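PDB 2R39: FixG-related protein from Vibrio parahaemolyticus, which is of unknown function but forms the C-terminal Ig-like domain of a probable membrane-bound 4Fe-4S protein that may take part in electron transport. Local coordinates for residues 82-85 with 86-89. Residues are numbered along the deposited sequence; the frame is centred on the assembly and turned at random.
Sequences GADP and DKLN
With chi1 at 177°, the carboxylate of Asp84 swings away from its own backbone N and over the start of the next turn, where OD1 accepts the N-H of Asp86 at 3.0 Å, met from above the carboxylate plane. Lys87, its CG anti to the carbonyl carbon (chi1 -62°), runs its aliphatic chain past the other oxygen, CE lying 3.6 Å from Asp84 OD2. Its ammonium stays farther off, NZ 4.7 Å from Asp84 OD2, too far for a salt bridge, though the opposite charges probably attract and Lys87 may partly offset the charge on Asp84. The carboxylate of Asp86 stands near that of Asp84, Asp84 OD1 to Asp86 OD2 3.9 Å, a like-charge approach. Two backbone bonds close the 3-10 turn that follows strand 74-83 at one end of the Ig-like beta-sandwich: Lys87 N to Asp84 O (2.9 Å) and Leu88 N to Pro85 O (3.2 Å). The side-chain bond of Asp84 to Asp86 N overlays an Asx turn on it, while the N-H of Asp84 bonds to Asp58 OD1. On the inner side, Leu88 CD2 rests on Ala83 CB at 3.7 Å, and both side chains touch Phe114 of strand 106-115 in the facing sheet.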
# COMPACT_ATOMS: atom_id res chain seq x y z
N GLY A 82 -8.60 -5.28 3.62
CA GLY A 82 -9.95 -5.67 4.02
C GLY A 82 -10.46 -4.72 5.08
O GLY A 82 -9.70 -4.29 5.95
N ALA A 83 -11.73 -4.34 5.02
CA ALA A 83 -12.29 -3.49 6.06
C ALA A 83 -13.67 -3.98 6.43
O ALA A 83 -14.41 -4.43 5.57
CB ALA A 83 -12.36 -2.02 5.57
N ASP A 84 -14.02 -3.86 7.70
CA ASP A 84 -15.39 -4.14 8.16
C ASP A 84 -16.26 -3.00 7.66
O ASP A 84 -16.01 -1.85 8.05
CB ASP A 84 -15.40 -4.19 9.69
CG ASP A 84 -16.78 -4.41 10.29
OD1 ASP A 84 -17.81 -4.38 9.57
OD2 ASP A 84 -16.82 -4.61 11.52
N PRO A 85 -17.25 -3.28 6.77
CA PRO A 85 -18.05 -2.19 6.18
C PRO A 85 -18.85 -1.40 7.22
O PRO A 85 -19.12 -0.21 7.01
CB PRO A 85 -19.00 -2.93 5.21
CG PRO A 85 -19.06 -4.35 5.72
CD PRO A 85 -17.67 -4.61 6.28
N ASP A 86 -19.21 -2.04 8.33
CA ASP A 86 -19.89 -1.39 9.44
C ASP A 86 -19.05 -0.29 10.09
O ASP A 86 -19.58 0.59 10.76
CB ASP A 86 -20.30 -2.41 10.51
CG ASP A 86 -21.36 -3.38 10.02
OD1 ASP A 86 -21.99 -3.11 8.97
OD2 ASP A 86 -21.58 -4.41 10.69
N LYS A 87 -17.73 -0.32 9.88
CA LYS A 87 -16.86 0.68 10.47
C LYS A 87 -16.33 1.69 9.43
O LYS A 87 -15.53 2.57 9.76
CB LYS A 87 -15.74 0.00 11.29
CG LYS A 87 -16.33 -0.83 12.46
CD LYS A 87 -15.29 -1.63 13.22
CE LYS A 87 -15.95 -2.46 14.33
NZ LYS A 87 -16.92 -1.64 15.12
N LEU A 88 -16.75 1.55 8.17
CA LEU A 88 -16.39 2.53 7.13
C LEU A 88 -17.28 3.76 7.33
O LEU A 88 -18.46 3.63 7.64
CB LEU A 88 -16.56 1.95 5.72
CG LEU A 88 -15.65 0.78 5.28
CD1 LEU A 88 -16.13 0.24 3.94
CD2 LEU A 88 -14.20 1.16 5.15
N ASN A 89 -16.70 4.96 7.15
CA ASN A 89 -17.45 6.22 7.30
C ASN A 89 -18.42 6.45 6.14
O ASN A 89 -19.52 6.99 6.32
CB ASN A 89 -16.46 7.40 7.41
CG ASN A 89 -15.67 7.39 8.74
OD1 ASN A 89 -16.06 6.73 9.71
ND2 ASN A 89 -14.57 8.12 8.78